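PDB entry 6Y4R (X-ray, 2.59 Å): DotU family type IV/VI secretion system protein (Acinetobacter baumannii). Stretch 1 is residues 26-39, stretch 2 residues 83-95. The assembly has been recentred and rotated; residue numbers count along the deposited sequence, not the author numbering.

Stretch 1, residues 26-39: DPQRFREKILDLLN
Stretch 2 (83-95) NSWLISPLQLSLF

Stretch 1 enters as a loop at Asp26 and is helical from Pro27 through Asn39, continuing beyond, with phi/psi near -70/-35. Asp26 is the N-cap: its chi1 is t, and its OD1 accepts a weak capping bond from Arg29 N at 3.4 Å. The i to i+4 ladder starts with Phe30 N to Asp26 O at 2.9 Å. Stretch 2 begins in a helix that comes from earlier in the chain, with Asn83, Ser84 and Trp85 helical, passes Ser88 in an extended conformation (-152/96), and starts a new helix at Leu90 with Pro89 (-68/151) as N-cap; Ser93 N to Pro89 O, 2.8 Å, opens its ladder.

The helices 27-39 and 90-95 run in broadly the same sense, their N-to-C directions 47° apart (signed crossing angle -47°). Register is fixed by two CA pairs, Pro27 CA to Ser84 CA at 6.7 Å and Leu35 CA to Leu90 CA at 8.8 Å. The axes come no closer than 12.9 Å, a separation that leaves room for large side chains between them.

At the near end the fit is tight: Pro27 CB lies 3.0 Å from Ser84 OG (chi1 p), and both CA-to-CB bonds point toward the opposite stretch. Next comes the Trp85 ring, the main bump of stretch 2. With chi1 t and chi2 -97°, it reaches into a hollow lined by Phe30, Arg31 and Ile34. Trp85 CZ3 is 3.5 Å from Arg31 CB and 4.0 Å from Phe30 CD2, both approaches oblique to the indole, whereas Ile34 CG1 meets its edge, 4.4 Å from Trp85 CH2.

Arg31 has the largest covered area, 99 Å². Its CA-to-CB bond points sideways, but chi1 to chi3 all t, followed by chi4 at -114°, carry the guanidinium to stretch 2. There Arg31 NH2 donates to Ser88 O at 3.1 Å with an N-H...O angle of 148°, the acceptor near the guanidinium plane; this is the only hydrogen bond between the stretches. The same NH2 of Arg31 passes 3.8 Å from Leu90 CD2.

Beyond it the packing is aliphatic. Leu90 (m, t) is a two-pronged knob: its CD1 lies 3.6 Å from Ile34 CG2 (Ile34 m, m), and its CD2 lies 3.9 Å from Leu35 CD2. One turn later Leu94 (m, t) sits against Leu35 and Leu38: both its methyls lie near Leu35 CD2, Leu94 CD2 at 4.2 Å and Leu94 CD1 at 4.3 Å, and Leu94 CD1 also comes within 3.9 Å of Leu38 CD1; Leu35 and Leu38 are also m, t. In all, 514 Å² is buried.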

ATOM      1  N   ASP A  26     -20.102   3.847   6.475  1.00 36.89           N
ATOM      2  CA  ASP A  26     -20.196   5.036   5.629  1.00 39.86           C
ATOM      3  C   ASP A  26     -19.003   5.002   4.673  1.00 43.87           C
ATOM      4  O   ASP A  26     -17.866   5.321   5.077  1.00 49.21           O
ATOM      5  CB  ASP A  26     -20.195   6.287   6.508  1.00 40.60           C
ATOM      6  CG  ASP A  26     -20.568   7.536   5.772  1.00 49.67           C
ATOM      7  OD1 ASP A  26     -20.496   7.557   4.519  1.00 57.83           O
ATOM      8  OD2 ASP A  26     -20.938   8.513   6.460  1.00 49.93           O
ATOM      9  N   PRO A  27     -19.202   4.561   3.421  1.00 39.16           N
ATOM     10  CA  PRO A  27     -18.069   4.485   2.482  1.00 37.43           C
ATOM     11  C   PRO A  27     -17.337   5.812   2.265  1.00 32.07           C
ATOM     12  O   PRO A  27     -16.101   5.812   2.191  1.00 36.90           O
ATOM     13  CB  PRO A  27     -18.720   3.970   1.190  1.00 34.54           C
ATOM     14  CG  PRO A  27     -19.960   3.262   1.628  1.00 29.55           C
ATOM     15  CD  PRO A  27     -20.289   3.636   3.057  1.00 30.18           C
ATOM     16  N   GLN A  28     -18.060   6.931   2.112  1.00 33.90           N
ATOM     17  CA  GLN A  28     -17.415   8.217   1.823  1.00 36.75           C
ATOM     18  C   GLN A  28     -16.768   8.839   3.055  1.00 35.50           C
ATOM     19  O   GLN A  28     -15.791   9.588   2.933  1.00 38.41           O
ATOM     20  CB  GLN A  28     -18.406   9.197   1.195  1.00 39.31           C
ATOM     21  CG  GLN A  28     -18.362   9.266  -0.336  1.00 49.44           C
ATOM     22  CD  GLN A  28     -16.989   9.686  -0.891  1.00 54.77           C
ATOM     23  OE1 GLN A  28     -16.217  10.391  -0.223  1.00 54.44           O
ATOM     24  NE2 GLN A  28     -16.712   9.298  -2.139  1.00 56.52           N
ATOM     25  N   ARG A  29     -17.302   8.582   4.241  1.00 34.57           N
ATOM     26  CA  ARG A  29     -16.585   8.989   5.439  1.00 34.64           C
ATOM     27  C   ARG A  29     -15.307   8.171   5.586  1.00 36.74           C
ATOM     28  O   ARG A  29     -14.267   8.689   6.016  1.00 43.76           O
ATOM     29  CB  ARG A  29     -17.483   8.821   6.668  1.00 36.20           C
ATOM     30  CG  ARG A  29     -16.816   9.264   7.956  1.00 37.75           C
ATOM     31  CD  ARG A  29     -17.583   8.992   9.208  1.00 41.87           C
ATOM     32  NE  ARG A  29     -18.139   7.639   9.298  1.00 42.68           N
ATOM     33  CZ  ARG A  29     -19.152   7.282  10.083  1.00 36.66           C
ATOM     34  NH1 ARG A  29     -19.719   8.180  10.856  1.00 32.65           N
ATOM     35  NH2 ARG A  29     -19.569   6.028  10.079  1.00 31.95           N
ATOM     36  N   PHE A  30     -15.382   6.884   5.243  1.00 29.16           N
ATOM     37  CA  PHE A  30     -14.212   6.019   5.225  1.00 28.17           C
ATOM     38  C   PHE A  30     -13.132   6.554   4.287  1.00 25.11           C
ATOM     39  O   PHE A  30     -11.937   6.482   4.594  1.00 30.84           O
ATOM     40  CB  PHE A  30     -14.652   4.601   4.832  1.00 32.03           C
ATOM     41  CG  PHE A  30     -13.533   3.598   4.793  1.00 32.39           C
ATOM     42  CD1 PHE A  30     -13.006   3.076   5.962  1.00 29.21           C
ATOM     43  CD2 PHE A  30     -12.994   3.195   3.578  1.00 22.34           C
ATOM     44  CE1 PHE A  30     -11.962   2.141   5.915  1.00 28.69           C
ATOM     45  CE2 PHE A  30     -11.967   2.275   3.525  1.00 32.53           C
ATOM     46  CZ  PHE A  30     -11.443   1.741   4.702  1.00 25.12           C
ATOM     47  N   ARG A  31     -13.526   7.117   3.144  1.00 28.46           N
ATOM     48  CA  ARG A  31     -12.524   7.552   2.168  1.00 31.13           C
ATOM     49  C   ARG A  31     -11.805   8.811   2.639  1.00 31.70           C
ATOM     50  O   ARG A  31     -10.592   8.962   2.419  1.00 28.34           O
ATOM     51  CB  ARG A  31     -13.181   7.827   0.812  1.00 31.32           C
ATOM     52  CG  ARG A  31     -12.198   8.136  -0.341  1.00 26.00           C
ATOM     53  CD  ARG A  31     -12.994   8.632  -1.508  1.00 23.60           C
ATOM     54  NE  ARG A  31     -12.210   8.708  -2.739  1.00 23.54           N
ATOM     55  CZ  ARG A  31     -11.901   9.840  -3.373  1.00 27.86           C
ATOM     56  NH1 ARG A  31     -12.309  10.994  -2.893  1.00 25.43           N
ATOM     57  NH2 ARG A  31     -11.212   9.788  -4.492  1.00 29.16           N
ATOM     58  N   GLU A  32     -12.553   9.758   3.225  1.00 31.89           N
ATOM     59  CA  GLU A  32     -11.944  10.964   3.777  1.00 39.46           C
ATOM     60  C   GLU A  32     -11.095  10.652   5.005  1.00 34.89           C
ATOM     61  O   GLU A  32     -10.163  11.401   5.312  1.00 27.76           O
ATOM     62  CB  GLU A  32     -13.041  11.998   4.084  1.00 53.21           C
ATOM     63  CG  GLU A  32     -12.730  13.125   5.112  1.00 69.18           C
ATOM     64  CD  GLU A  32     -11.400  13.872   4.891  1.00 83.38           C
ATOM     65  OE1 GLU A  32     -10.606  13.956   5.858  1.00 88.95           O
ATOM     66  OE2 GLU A  32     -11.136  14.364   3.766  1.00 86.62           O
ATOM     67  N   LYS A  33     -11.364   9.542   5.691  1.00 33.14           N
ATOM     68  CA  LYS A  33     -10.498   9.159   6.800  1.00 32.19           C
ATOM     69  C   LYS A  33      -9.142   8.684   6.290  1.00 32.64           C
ATOM     70  O   LYS A  33      -8.105   9.010   6.886  1.00 33.91           O
ATOM     71  CB  LYS A  33     -11.188   8.093   7.654  1.00 26.68           C
ATOM     72  CG  LYS A  33     -10.527   7.836   8.978  1.00 32.69           C
ATOM     73  CD  LYS A  33     -10.947   6.485   9.543  1.00 44.66           C
ATOM     74  CE  LYS A  33     -12.465   6.470   9.840  1.00 49.38           C
ATOM     75  NZ  LYS A  33     -12.927   5.248  10.590  1.00 46.73           N
ATOM     76  N   ILE A  34      -9.131   7.968   5.155  1.00 33.11           N
ATOM     77  CA  ILE A  34      -7.883   7.555   4.496  1.00 33.17           C
ATOM     78  C   ILE A  34      -7.097   8.770   4.006  1.00 37.29           C
ATOM     79  O   ILE A  34      -5.872   8.852   4.181  1.00 36.66           O
ATOM     80  CB  ILE A  34      -8.193   6.602   3.320  1.00 31.21           C
ATOM     81  CG1 ILE A  34      -8.958   5.346   3.786  1.00 27.50           C
ATOM     82  CG2 ILE A  34      -6.910   6.261   2.531  1.00 22.70           C
ATOM     83  CD1 ILE A  34      -8.172   4.428   4.684  1.00 35.74           C
ATOM     84  N   LEU A  35      -7.784   9.727   3.363  1.00 41.31           N
ATOM     85  CA  LEU A  35      -7.083  10.908   2.858  1.00 37.12           C
ATOM     86  C   LEU A  35      -6.471  11.721   3.989  1.00 38.51           C
ATOM     87  O   LEU A  35      -5.353  12.230   3.859  1.00 43.97           O
ATOM     88  CB  LEU A  35      -8.020  11.787   2.029  1.00 31.53           C
ATOM     89  CG  LEU A  35      -8.616  11.186   0.756  1.00 30.76           C
ATOM     90  CD1 LEU A  35      -9.748  12.077   0.211  1.00 26.24           C
ATOM     91  CD2 LEU A  35      -7.524  10.959  -0.277  1.00 27.51           C
ATOM     92  N   ASP A  36      -7.165  11.829   5.123  1.00 41.33           N
ATOM     93  CA  ASP A  36      -6.596  12.591   6.227  1.00 48.57           C
ATOM     94  C   ASP A  36      -5.473  11.818   6.905  1.00 42.07           C
ATOM     95  O   ASP A  36      -4.536  12.430   7.427  1.00 43.63           O
ATOM     96  CB  ASP A  36      -7.683  12.969   7.235  1.00 62.98           C
ATOM     97  CG  ASP A  36      -7.203  13.991   8.260  1.00 73.99           C
ATOM     98  OD1 ASP A  36      -6.272  14.767   7.949  1.00 74.63           O
ATOM     99  OD2 ASP A  36      -7.757  14.015   9.382  1.00 80.04           O
ATOM    100  N   LEU A  37      -5.514  10.483   6.860  1.00 36.40           N
ATOM    101  CA  LEU A  37      -4.420   9.712   7.433  1.00 33.43           C
ATOM    102  C   LEU A  37      -3.185   9.777   6.568  1.00 27.73           C
ATOM    103  O   LEU A  37      -2.071   9.645   7.090  1.00 30.37           O
ATOM    104  CB  LEU A  37      -4.782   8.241   7.585  1.00 30.71           C
ATOM    105  CG  LEU A  37      -5.798   7.802   8.622  1.00 31.99           C
ATOM    106  CD1 LEU A  37      -6.129   6.347   8.309  1.00 29.43           C
ATOM    107  CD2 LEU A  37      -5.301   8.010  10.050  1.00 31.31           C
ATOM    108  N   LEU A  38      -3.361   9.943   5.246  1.00 33.98           N
ATOM    109  CA  LEU A  38      -2.196  10.092   4.376  1.00 37.34           C
ATOM    110  C   LEU A  38      -1.562  11.472   4.486  1.00 28.32           C
ATOM    111  O   LEU A  38      -0.342  11.588   4.359  1.00 29.29           O
ATOM    112  CB  LEU A  38      -2.546   9.776   2.914  1.00 25.73           C
ATOM    113  CG  LEU A  38      -3.153   8.404   2.588  1.00 24.42           C
ATOM    114  CD1 LEU A  38      -3.757   8.391   1.195  1.00 23.84           C
ATOM    115  CD2 LEU A  38      -2.101   7.302   2.717  1.00 23.91           C
ATOM    116  N   ASN A  39      -2.346  12.516   4.760  1.00 29.39           N
ATOM    117  CA  ASN A  39      -1.754  13.827   5.020  1.00 35.91           C
ATOM    118  C   ASN A  39      -1.100  13.889   6.400  1.00 38.51           C
ATOM    119  O   ASN A  39      -0.014  14.465   6.540  1.00 40.57           O
ATOM    120  CB  ASN A  39      -2.799  14.928   4.863  1.00 40.23           C
ATOM    121  CG  ASN A  39      -3.323  15.033   3.440  1.00 45.30           C
ATOM    122  OD1 ASN A  39      -4.533  15.148   3.228  1.00 45.31           O
ATOM    123  ND2 ASN A  39      -2.436  14.865   2.458  1.00 48.82           N
ATOM    124  N   ASN A  83     -18.987   0.389  -5.019  1.00 23.89           N
ATOM    125  CA  ASN A  83     -19.637   1.302  -5.959  1.00 33.31           C
ATOM    126  C   ASN A  83     -19.315   2.766  -5.692  1.00 34.60           C
ATOM    127  O   ASN A  83     -19.341   3.579  -6.625  1.00 40.57           O
ATOM    128  CB  ASN A  83     -21.143   1.104  -5.963  1.00 31.41           C
ATOM    129  CG  ASN A  83     -21.571  -0.082  -6.788  1.00 40.37           C
ATOM    130  OD1 ASN A  83     -20.920  -0.431  -7.788  1.00 54.19           O
ATOM    131  ND2 ASN A  83     -22.710  -0.666  -6.427  1.00 30.57           N
ATOM    132  N   SER A  84     -19.109   3.146  -4.432  1.00 23.67           N
ATOM    133  CA  SER A  84     -18.668   4.513  -4.182  1.00 23.64           C
ATOM    134  C   SER A  84     -17.171   4.680  -4.459  1.00 26.05           C
ATOM    135  O   SER A  84     -16.733   5.749  -4.898  1.00 30.56           O
ATOM    136  CB  SER A  84     -19.060   4.950  -2.771  1.00 24.71           C
ATOM    137  OG  SER A  84     -18.225   4.387  -1.785  1.00 28.75           O
ATOM    138  N   TRP A  85     -16.374   3.640  -4.237  1.00 24.40           N
ATOM    139  CA  TRP A  85     -14.933   3.779  -4.406  1.00 27.03           C
ATOM    140  C   TRP A  85     -14.550   3.872  -5.877  1.00 28.28           C
ATOM    141  O   TRP A  85     -13.662   4.654  -6.239  1.00 38.95           O
ATOM    142  CB  TRP A  85     -14.217   2.602  -3.737  1.00 31.75           C
ATOM    143  CG  TRP A  85     -12.774   2.855  -3.382  1.00 32.44           C
ATOM    144  CD1 TRP A  85     -11.669   2.511  -4.115  1.00 31.04           C
ATOM    145  CD2 TRP A  85     -12.284   3.487  -2.190  1.00 28.18           C
ATOM    146  NE1 TRP A  85     -10.523   2.887  -3.447  1.00 29.55           N
ATOM    147  CE2 TRP A  85     -10.875   3.491  -2.266  1.00 25.06           C
ATOM    148  CE3 TRP A  85     -12.902   4.039  -1.059  1.00 26.43           C
ATOM    149  CZ2 TRP A  85     -10.076   4.036  -1.261  1.00 26.15           C
ATOM    150  CZ3 TRP A  85     -12.109   4.579  -0.066  1.00 24.10           C
ATOM    151  CH2 TRP A  85     -10.713   4.580  -0.173  1.00 27.81           C
ATOM    152  N   LEU A  86     -15.212   3.091  -6.744  1.00 26.07           N
ATOM    153  CA  LEU A  86     -14.830   3.020  -8.158  1.00 23.79           C
ATOM    154  C   LEU A  86     -15.043   4.346  -8.886  1.00 24.41           C
ATOM    155  O   LEU A  86     -14.487   4.548  -9.975  1.00 29.71           O
ATOM    156  CB  LEU A  86     -15.588   1.873  -8.834  1.00 24.40           C
ATOM    157  CG  LEU A  86     -17.104   1.981  -8.999  1.00 30.32           C
ATOM    158  CD1 LEU A  86     -17.552   2.813 -10.222  1.00 25.98           C
ATOM    159  CD2 LEU A  86     -17.751   0.598  -8.973  1.00 25.38           C
ATOM    160  N   ILE A  87     -15.840   5.249  -8.311  1.00 24.49           N
ATOM    161  CA  ILE A  87     -15.989   6.599  -8.851  1.00 36.30           C
ATOM    162  C   ILE A  87     -14.628   7.255  -9.046  1.00 33.28           C
ATOM    163  O   ILE A  87     -14.363   7.919 -10.057  1.00 26.69           O
ATOM    164  CB  ILE A  87     -16.885   7.443  -7.930  1.00 31.67           C
ATOM    165  CG1 ILE A  87     -18.303   6.865  -7.884  1.00 31.29           C
ATOM    166  CG2 ILE A  87     -16.884   8.894  -8.389  1.00 34.49           C
ATOM    167  CD1 ILE A  87     -18.878   6.616  -9.273  1.00 36.79           C
ATOM    168  N   SER A  88     -13.760   7.138  -8.028  1.00 29.58           N
ATOM    169  CA  SER A  88     -12.393   7.643  -8.099  1.00 26.50           C
ATOM    170  C   SER A  88     -11.518   6.813  -7.180  1.00 28.96           C
ATOM    171  O   SER A  88     -11.439   7.099  -5.981  1.00 39.48           O
ATOM    172  CB  SER A  88     -12.305   9.115  -7.705  1.00 29.31           C
ATOM    173  OG  SER A  88     -11.028   9.615  -8.077  1.00 38.08           O
ATOM    174  N   PRO A  89     -10.836   5.806  -7.685  1.00 23.28           N
ATOM    175  CA  PRO A  89      -9.857   5.116  -6.842  1.00 31.46           C
ATOM    176  C   PRO A  89      -8.692   6.035  -6.539  1.00 34.96           C
ATOM    177  O   PRO A  89      -8.379   6.951  -7.303  1.00 42.34           O
ATOM    178  CB  PRO A  89      -9.444   3.895  -7.671  1.00 22.63           C
ATOM    179  CG  PRO A  89     -10.404   3.846  -8.836  1.00 23.35           C
ATOM    180  CD  PRO A  89     -11.043   5.180  -8.991  1.00 23.80           C
ATOM    181  N   LEU A  90      -8.066   5.807  -5.381  1.00 30.75           N
ATOM    182  CA  LEU A  90      -7.054   6.749  -4.887  1.00 27.69           C
ATOM    183  C   LEU A  90      -5.794   6.746  -5.751  1.00 34.04           C
ATOM    184  O   LEU A  90      -5.054   7.742  -5.787  1.00 28.74           O
ATOM    185  CB  LEU A  90      -6.681   6.427  -3.448  1.00 27.47           C
ATOM    186  CG  LEU A  90      -7.811   6.624  -2.450  1.00 26.64           C
ATOM    187  CD1 LEU A  90      -7.357   6.350  -0.997  1.00 26.30           C
ATOM    188  CD2 LEU A  90      -8.390   8.017  -2.609  1.00 22.84           C
ATOM    189  N   GLN A  91      -5.528   5.640  -6.446  1.00 38.28           N
ATOM    190  CA  GLN A  91      -4.435   5.639  -7.406  1.00 32.51           C
ATOM    191  C   GLN A  91      -4.692   6.642  -8.505  1.00 41.32           C
ATOM    192  O   GLN A  91      -3.777   7.360  -8.925  1.00 46.75           O
ATOM    193  CB  GLN A  91      -4.245   4.250  -8.008  1.00 28.91           C
ATOM    194  CG  GLN A  91      -3.278   3.349  -7.256  1.00 29.44           C
ATOM    195  CD  GLN A  91      -1.815   3.772  -7.484  1.00 37.61           C
ATOM    196  OE1 GLN A  91      -1.389   4.030  -8.616  1.00 42.37           O
ATOM    197  NE2 GLN A  91      -1.048   3.834  -6.404  1.00 39.68           N
ATOM    198  N   LEU A  92      -5.952   6.770  -8.919  1.00 46.94           N
ATOM    199  CA  LEU A  92      -6.300   7.655 -10.022  1.00 38.44           C
ATOM    200  C   LEU A  92      -6.497   9.077  -9.522  1.00 33.47           C
ATOM    201  O   LEU A  92      -6.075  10.041 -10.175  1.00 26.48           O
ATOM    202  CB  LEU A  92      -7.582   7.140 -10.684  1.00 25.20           C
ATOM    203  CG  LEU A  92      -8.217   7.908 -11.834  1.00 28.19           C
ATOM    204  CD1 LEU A  92      -7.392   7.703 -13.088  1.00 27.60           C
ATOM    205  CD2 LEU A  92      -9.643   7.486 -12.073  1.00 26.49           C
ATOM    206  N   SER A  93      -7.046   9.206  -8.312  1.00 27.24           N
ATOM    207  CA  SER A  93      -7.290  10.523  -7.734  1.00 30.96           C
ATOM    208  C   SER A  93      -5.987  11.197  -7.315  1.00 36.32           C
ATOM    209  O   SER A  93      -5.752  12.364  -7.660  1.00 43.49           O
ATOM    210  CB  SER A  93      -8.287  10.398  -6.567  1.00 25.09           C
ATOM    211  OG  SER A  93      -8.441  11.600  -5.826  1.00 25.84           O
ATOM    212  N   LEU A  94      -5.094  10.465  -6.647  1.00 34.61           N
ATOM    213  CA  LEU A  94      -3.885  11.082  -6.105  1.00 38.35           C
ATOM    214  C   LEU A  94      -2.676  10.993  -7.030  1.00 41.08           C
ATOM    215  O   LEU A  94      -1.768  11.827  -6.930  1.00 26.94           O
ATOM    216  CB  LEU A  94      -3.500  10.432  -4.769  1.00 31.47           C
ATOM    217  CG  LEU A  94      -4.492  10.505  -3.613  1.00 24.80           C
ATOM    218  CD1 LEU A  94      -3.863   9.988  -2.314  1.00 24.45           C
ATOM    219  CD2 LEU A  94      -4.974  11.940  -3.433  1.00 25.98           C
ATOM    220  N   PHE A  95      -2.634  10.024  -7.934  1.00 25.68           N
ATOM    221  CA  PHE A  95      -1.491   9.893  -8.818  1.00 31.56           C
ATOM    222  C   PHE A  95      -1.876   9.899 -10.284  1.00 30.39           C
ATOM    223  O   PHE A  95      -0.994   9.752 -11.127  1.00 32.41           O
ATOM    224  CB  PHE A  95      -0.715   8.604  -8.492  1.00 30.62           C
ATOM    225  CG  PHE A  95      -0.307   8.496  -7.049  1.00 27.68           C
ATOM    226  CD1 PHE A  95      -1.063   7.762  -6.166  1.00 24.93           C
ATOM    227  CD2 PHE A  95       0.825   9.152  -6.578  1.00 31.53           C
ATOM    228  CE1 PHE A  95      -0.714   7.676  -4.822  1.00 23.57           C
ATOM    229  CE2 PHE A  95       1.195   9.068  -5.249  1.00 32.35           C
ATOM    230  CZ  PHE A  95       0.415   8.330  -4.364  1.00 31.76           C
TER